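Local coordinates for glycerate dehydrogenase/glyoxylate reductase (PDB 2CUK), which is an NAD(P)-dependent oxidoreductase of the D-2-hydroxyacid dehydrogenase family that probably reduces glyoxylate to glycolate and interconverts hydroxypyruvate and D-glycerate, at the interface of chains A and B. Coordinates in Å, arbitrary orientation; residue numbers count along the deposited sequence, not the author numbering. Chains: chain A/B, glycerate dehydrogenase/glyoxylate reductase.

Contacts 1 and 2 lie on one two-fold interface, the centres of their C-alpha atoms about 34 Å apart, and share no residue. In contact 1 the two helices 154-165 and helix 99-114 of chain B bring the nucleotide-binding parts together through charged and amide groups and an aromatic ring. In contact 2 a loop of chain B, past helix 117-125, reaches across to substrate-binding-domain loops of chain A and docks through aromatic and proline surfaces and water. Symmetry repeats both with the chains exchanged, so the subunits hold one another reciprocally, consistent with a dimer in which each catalytic region is buttressed by its partner.

Contact 1: the interface of chains A and B. Residues chain A 142-143, 165-166; chain B 100, 104, 161-162.
B:Arg162 lays its aliphatic stem over one face of the A:Phe166 ring, with CG above the centre, 4.0 Å from the centroid, while the carboxylate carbon of B:Asp104 sits at the ring's edge, in its plane. The guanidinium stands steeply to the ring, the planes 77° apart. One of its faces carries the backbone oxygen of A:Ala165 and CA of A:Phe166, and in its plane, along the edge, lie carboxylate oxygens of B:Glu100 and B:Asp104. This belongs to the Rossmann-type NAD-binding domain of the D-2-hydroxyacid dehydrogenases: helix 154-165, which follows the glycine loop, ends in chain A at A:Ala165 and supplies B:Arg162 in chain B.

The arginine chain is extended from CG to NE, which carries its charged end along the ring to the acids of helix 99-114. B:Arg162 NE bonds to B:Asp104 OD1 at 2.7 Å, meeting it nearly along the C-O axis, and B:Arg162 NH2 reaches the same oxygen at 2.9 Å. B:Arg162 NH2 also forms a salt bridge with B:Glu100 OE1 (2.6 Å), nearly straight at 168° but approaching from above the carboxylate plane.

B:Arg162 holds OD1, and B:Asp104 presents OD2 to the partner. The syn lone pair of B:Asp104 OD2 takes the amide A:Gln143 NE2 at 3.0 Å, almost in the amide plane. A:Gln143 NE2 also donates to the backbone O of A:Phe166 (2.5 Å), so an amide, with two hydrogens on one nitrogen, suits this place. The bend at chi2 (56°) folds the glutamine back towards both acceptors, and A:Gln143 CD rests on B:Glu100 CB at 3.6 Å. A leucine in place of B:Arg162 would probably leave both carboxylates without their cationic mate, setting B:Asp104 free to turn away from A:Gln143. The small A:Ala165 probably allows the close approach of the helices, its CB 3.9 Å from B:Arg162 CA.

Contact 2: the interface of chains A and B. Residues chain A 7-9, 50, 72; chain B 132-134.
A loop of chain B beyond helix 117-125 extends its Trp-His-Pro segment, B:Trp132 to B:Pro134, against the substrate-binding (catalytic) domain of chain A, where loops at the ends of strands 2-5, 46-48 and 68-70 carry A:Arg7, A:Thr8, A:Leu9, A:Thr50 and A:Tyr72. B:Pro134 is the wedge. B:Pro134 CB meets A:Tyr72 CE2 at 3.5 Å and A:Leu9 CD2 at 3.7 Å, while B:Pro134 CD rests on A:Arg7 CB at 3.7 Å. A rigid, compact pyrrolidine ring suits such a place, since it fills the junction of three side chains and has little freedom to move.

The CD2 methyl of A:Leu9 sits over the centre of the A:Tyr72 ring face, on the side from which B:Pro134 comes, and probably helps to position the ring. With chi1 at -176°, CG of the tyrosine points opposite the backbone N, which sends the CE2 edge towards the partner. B:Trp132 meets that edge from the opposite side: the two side chains cross at about a right angle, and CD2 of the tyrosine lies in the indole plane beyond CH2. A:Thr50 packs its CB and CG2 against the neighbouring corner, beyond the rim of the indole, with A:Thr50 CB 3.9 Å from B:Trp132 CZ3.

Polar groups are joined here through water. NE of A:Arg7 and the backbone O of B:Trp132 share water 1, which lies 2.7 Å from B:Trp132 O. Water 2, which lies in the plane of the imidazole, is 2.9 Å from the backbone N of A:Thr8 and 3.0 Å from B:His133 NE2. A:Thr8 OG1 approaches the same ring edge, and the A:Arg7 chain, bent at chi2, passes its CD near B:His133 CD2. Histidine can thus offer a carbon edge and a water-binding nitrogen together.

The loop would tie the catalytic region of one subunit to the other, and, as related glyoxylate and hydroxypyruvate reductases suggest, B:Trp132 probably helps shape the partner's substrate pocket.

Contact 1: the interface of chains A and B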
ATOM      1  N   LEU A 142     -11.165   6.283  -1.996  1.00 24.54           N
ATOM      2  CA  LEU A 142     -11.494   6.035  -0.594  1.00 23.89           C
ATOM      3  C   LEU A 142     -12.207   7.169   0.131  1.00 23.26           C
ATOM      4  O   LEU A 142     -12.888   6.942   1.127  1.00 21.09           O
ATOM      5  CB  LEU A 142     -10.220   5.678   0.177  1.00 25.25           C
ATOM      6  CG  LEU A 142      -9.474   4.431  -0.307  1.00 24.49           C
ATOM      7  CD1 LEU A 142      -8.213   4.230   0.536  1.00 23.64           C
ATOM      8  CD2 LEU A 142     -10.385   3.222  -0.208  1.00 22.85           C
ATOM      9  N   GLN A 143     -12.047   8.388  -0.366  1.00 23.69           N
ATOM     10  CA  GLN A 143     -12.654   9.557   0.259  1.00 23.54           C
ATOM     11  C   GLN A 143     -14.167   9.446   0.447  1.00 23.52           C
ATOM     12  O   GLN A 143     -14.914   9.249  -0.510  1.00 23.79           O
ATOM     13  CB  GLN A 143     -12.309  10.805  -0.554  1.00 25.00           C
ATOM     14  CG  GLN A 143     -10.808  11.134  -0.566  1.00 28.00           C
ATOM     15  CD  GLN A 143      -9.945   9.986  -1.080  1.00 29.89           C
ATOM     16  OE1 GLN A 143     -10.111   9.525  -2.209  1.00 29.41           O
ATOM     17  NE2 GLN A 143      -9.016   9.523  -0.248  1.00 31.31           N
ATOM     18  N   ALA A 165      -6.990   9.631   7.780  1.00 16.67           N
ATOM     19  CA  ALA A 165      -6.123  10.468   6.963  1.00 18.03           C
ATOM     20  C   ALA A 165      -6.389  10.329   5.467  1.00 17.77           C
ATOM     21  O   ALA A 165      -6.022  11.208   4.686  1.00 18.92           O
ATOM     22  CB  ALA A 165      -4.662  10.159   7.268  1.00 20.22           C
ATOM     23  N   PHE A 166      -7.013   9.228   5.062  1.00 18.30           N
ATOM     24  CA  PHE A 166      -7.334   9.022   3.649  1.00 19.41           C
ATOM     25  C   PHE A 166      -8.746   9.534   3.354  1.00 20.10           C
ATOM     26  O   PHE A 166      -9.294   9.305   2.272  1.00 19.23           O
ATOM     27  CB  PHE A 166      -7.239   7.536   3.289  1.00 18.63           C
ATOM     28  CG  PHE A 166      -5.829   7.015   3.208  1.00 19.08           C
ATOM     29  CD1 PHE A 166      -5.172   6.931   1.981  1.00 19.57           C
ATOM     30  CD2 PHE A 166      -5.164   6.597   4.353  1.00 19.11           C
ATOM     31  CE1 PHE A 166      -3.872   6.435   1.898  1.00 17.13           C
ATOM     32  CE2 PHE A 166      -3.862   6.099   4.282  1.00 18.06           C
ATOM     33  CZ  PHE A 166      -3.217   6.017   3.051  1.00 17.86           C
TER
ATOM     34  N   GLU B 100      -6.548  13.708  -4.170  1.00 14.23           N
ATOM     35  CA  GLU B 100      -6.681  12.620  -3.207  1.00 16.01           C
ATOM     36  C   GLU B 100      -6.370  11.244  -3.790  1.00 13.98           C
ATOM     37  O   GLU B 100      -5.746  10.417  -3.129  1.00 13.67           O
ATOM     38  CB  GLU B 100      -8.086  12.618  -2.599  1.00 17.61           C
ATOM     39  CG  GLU B 100      -8.453  13.908  -1.868  1.00 21.18           C
ATOM     40  CD  GLU B 100      -7.497  14.242  -0.739  1.00 25.30           C
ATOM     41  OE1 GLU B 100      -7.293  13.393   0.156  1.00 27.32           O
ATOM     42  OE2 GLU B 100      -6.951  15.364  -0.742  1.00 28.55           O
ATOM     43  N   ASP B 104      -3.355   8.783  -2.579  1.00 14.53           N
ATOM     44  CA  ASP B 104      -3.649   7.418  -2.146  1.00 14.68           C
ATOM     45  C   ASP B 104      -2.721   6.398  -2.808  1.00 13.02           C
ATOM     46  O   ASP B 104      -2.190   5.507  -2.147  1.00 12.63           O
ATOM     47  CB  ASP B 104      -5.095   7.033  -2.482  1.00 19.30           C
ATOM     48  CG  ASP B 104      -6.119   7.771  -1.636  1.00 22.33           C
ATOM     49  OD1 ASP B 104      -5.738   8.393  -0.624  1.00 26.95           O
ATOM     50  OD2 ASP B 104      -7.317   7.710  -1.981  1.00 27.42           O
ATOM     51  N   LYS B 161      -0.134  14.557   4.731  1.00 16.89           N
ATOM     52  CA  LYS B 161      -1.201  14.327   5.705  1.00 19.03           C
ATOM     53  C   LYS B 161      -1.367  12.835   6.010  1.00 18.56           C
ATOM     54  O   LYS B 161      -1.546  12.435   7.170  1.00 15.82           O
ATOM     55  CB  LYS B 161      -2.525  14.901   5.186  1.00 22.08           C
ATOM     56  CG  LYS B 161      -3.554  15.136   6.286  1.00 30.65           C
ATOM     57  CD  LYS B 161      -4.944  15.416   5.728  1.00 35.75           C
ATOM     58  CE  LYS B 161      -5.548  14.168   5.098  1.00 36.51           C
ATOM     59  NZ  LYS B 161      -6.911  14.425   4.553  1.00 42.49           N
ATOM     60  N   ARG B 162      -1.307  12.007   4.971  1.00 15.91           N
ATOM     61  CA  ARG B 162      -1.437  10.562   5.148  1.00 15.70           C
ATOM     62  C   ARG B 162      -0.219   9.968   5.855  1.00 15.90           C
ATOM     63  O   ARG B 162      -0.350   9.125   6.743  1.00 16.51           O
ATOM     64  CB  ARG B 162      -1.620   9.881   3.786  1.00 16.79           C
ATOM     65  CG  ARG B 162      -2.960  10.179   3.128  1.00 16.75           C
ATOM     66  CD  ARG B 162      -2.930   9.878   1.636  1.00 17.79           C
ATOM     67  NE  ARG B 162      -4.260   9.989   1.036  1.00 19.57           N
ATOM     68  CZ  ARG B 162      -4.966  11.113   0.968  1.00 19.01           C
ATOM     69  NH1 ARG B 162      -4.475  12.246   1.458  1.00 18.60           N
ATOM     70  NH2 ARG B 162      -6.181  11.096   0.436  1.00 18.09           N
TER

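Contact 2: the interface of chains A and B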
ATOM      1  N   ARG A   7      13.436 -20.847  16.476  1.00 25.19           N
ATOM      2  CA  ARG A   7      13.682 -20.303  15.139  1.00 25.49           C
ATOM      3  C   ARG A   7      14.750 -19.218  15.190  1.00 24.77           C
ATOM      4  O   ARG A   7      14.972 -18.607  16.233  1.00 24.72           O
ATOM      5  CB  ARG A   7      12.401 -19.696  14.554  1.00 24.33           C
ATOM      6  CG  ARG A   7      11.259 -20.668  14.337  1.00 23.93           C
ATOM      7  CD  ARG A   7      11.559 -21.686  13.244  1.00 23.59           C
ATOM      8  NE  ARG A   7      10.373 -22.484  12.942  1.00 25.80           N
ATOM      9  CZ  ARG A   7       9.765 -23.283  13.814  1.00 27.11           C
ATOM     10  NH1 ARG A   7      10.237 -23.403  15.049  1.00 26.24           N
ATOM     11  NH2 ARG A   7       8.669 -23.943  13.462  1.00 26.18           N
ATOM     12  N   THR A   8      15.408 -18.976  14.059  1.00 24.80           N
ATOM     13  CA  THR A   8      16.422 -17.932  13.998  1.00 23.80           C
ATOM     14  C   THR A   8      15.702 -16.587  14.057  1.00 23.91           C
ATOM     15  O   THR A   8      14.627 -16.424  13.476  1.00 22.08           O
ATOM     16  CB  THR A   8      17.240 -18.018  12.703  1.00 25.09           C
ATOM     17  OG1 THR A   8      16.353 -18.088  11.581  1.00 26.55           O
ATOM     18  CG2 THR A   8      18.128 -19.253  12.718  1.00 26.70           C
ATOM     19  N   LEU A   9      16.291 -15.627  14.759  1.00 22.80           N
ATOM     20  CA  LEU A   9      15.680 -14.312  14.914  1.00 24.11           C
ATOM     21  C   LEU A   9      16.534 -13.203  14.313  1.00 25.62           C
ATOM     22  O   LEU A   9      17.760 -13.302  14.275  1.00 27.50           O
ATOM     23  CB  LEU A   9      15.449 -14.011  16.398  1.00 22.31           C
ATOM     24  CG  LEU A   9      14.707 -15.061  17.230  1.00 23.46           C
ATOM     25  CD1 LEU A   9      14.609 -14.574  18.671  1.00 22.29           C
ATOM     26  CD2 LEU A   9      13.317 -15.314  16.651  1.00 21.85           C
ATOM     27  N   THR A  50       7.689 -19.991  18.858  1.00 22.47           N
ATOM     28  CA  THR A  50       6.938 -19.181  17.902  1.00 23.07           C
ATOM     29  C   THR A  50       5.537 -19.777  17.808  1.00 24.27           C
ATOM     30  O   THR A  50       5.261 -20.816  18.411  1.00 22.90           O
ATOM     31  CB  THR A  50       7.571 -19.202  16.484  1.00 23.93           C
ATOM     32  OG1 THR A  50       7.536 -20.535  15.958  1.00 25.42           O
ATOM     33  CG2 THR A  50       9.007 -18.707  16.525  1.00 21.36           C
ATOM     34  N   TYR A  72       7.672 -15.582  21.431  1.00 21.89           N
ATOM     35  CA  TYR A  72       8.075 -14.624  20.417  1.00 22.29           C
ATOM     36  C   TYR A  72       6.788 -14.354  19.638  1.00 22.33           C
ATOM     37  O   TYR A  72       6.655 -14.749  18.481  1.00 23.62           O
ATOM     38  CB  TYR A  72       9.144 -15.235  19.497  1.00 21.47           C
ATOM     39  CG  TYR A  72       9.699 -14.272  18.466  1.00 19.48           C
ATOM     40  CD1 TYR A  72      10.505 -13.198  18.846  1.00 19.77           C
ATOM     41  CD2 TYR A  72       9.394 -14.419  17.112  1.00 21.95           C
ATOM     42  CE1 TYR A  72      10.994 -12.290  17.901  1.00 19.14           C
ATOM     43  CE2 TYR A  72       9.872 -13.513  16.156  1.00 18.90           C
ATOM     44  CZ  TYR A  72      10.668 -12.454  16.557  1.00 19.83           C
ATOM     45  OH  TYR A  72      11.125 -11.553  15.619  1.00 21.12           O
TER
ATOM     46  N   TRP B 132       5.248 -19.820   8.875  1.00 19.35           N
ATOM     47  CA  TRP B 132       5.495 -18.474   9.380  1.00 19.13           C
ATOM     48  C   TRP B 132       6.921 -18.533   9.925  1.00 19.67           C
ATOM     49  O   TRP B 132       7.309 -19.539  10.517  1.00 17.78           O
ATOM     50  CB  TRP B 132       4.535 -18.151  10.527  1.00 18.69           C
ATOM     51  CG  TRP B 132       4.702 -16.769  11.077  1.00 19.64           C
ATOM     52  CD1 TRP B 132       4.044 -15.643  10.677  1.00 19.67           C
ATOM     53  CD2 TRP B 132       5.611 -16.358  12.106  1.00 20.04           C
ATOM     54  NE1 TRP B 132       4.485 -14.556  11.391  1.00 19.71           N
ATOM     55  CE2 TRP B 132       5.447 -14.965  12.275  1.00 20.23           C
ATOM     56  CE3 TRP B 132       6.549 -17.030  12.901  1.00 19.75           C
ATOM     57  CZ2 TRP B 132       6.187 -14.229  13.207  1.00 19.50           C
ATOM     58  CZ3 TRP B 132       7.286 -16.299  13.830  1.00 19.80           C
ATOM     59  CH2 TRP B 132       7.099 -14.911  13.974  1.00 19.62           C
ATOM     60  N   HIS B 133       7.704 -17.479   9.723  1.00 20.30           N
ATOM     61  CA  HIS B 133       9.078 -17.465  10.230  1.00 19.91           C
ATOM     62  C   HIS B 133       9.474 -16.046  10.640  1.00 18.98           C
ATOM     63  O   HIS B 133       9.106 -15.079   9.982  1.00 19.46           O
ATOM     64  CB  HIS B 133      10.053 -17.988   9.165  1.00 21.11           C
ATOM     65  CG  HIS B 133      11.428 -18.263   9.693  1.00 20.78           C
ATOM     66  ND1 HIS B 133      12.407 -17.293   9.765  1.00 21.02           N
ATOM     67  CD2 HIS B 133      12.003 -19.409  10.124  1.00 21.49           C
ATOM     68  CE1 HIS B 133      13.525 -17.832  10.218  1.00 20.60           C
ATOM     69  NE2 HIS B 133      13.307 -19.116  10.443  1.00 21.50           N
ATOM     70  N   PRO B 134      10.230 -15.908  11.743  1.00 19.06           N
ATOM     71  CA  PRO B 134      10.665 -14.595  12.228  1.00 19.22           C
ATOM     72  C   PRO B 134      11.387 -13.729  11.198  1.00 18.00           C
ATOM     73  O   PRO B 134      11.312 -12.506  11.256  1.00 20.16           O
ATOM     74  CB  PRO B 134      11.569 -14.947  13.413  1.00 19.86           C
ATOM     75  CG  PRO B 134      10.971 -16.214  13.924  1.00 18.33           C
ATOM     76  CD  PRO B 134      10.693 -16.976  12.647  1.00 17.45           C
TER
HETATM   77  O   HOH W   1       9.209 -21.490  10.608  1.00 21.21           O
HETATM   78  O   HOH W   2      14.934 -21.064  12.109  1.00 22.57           O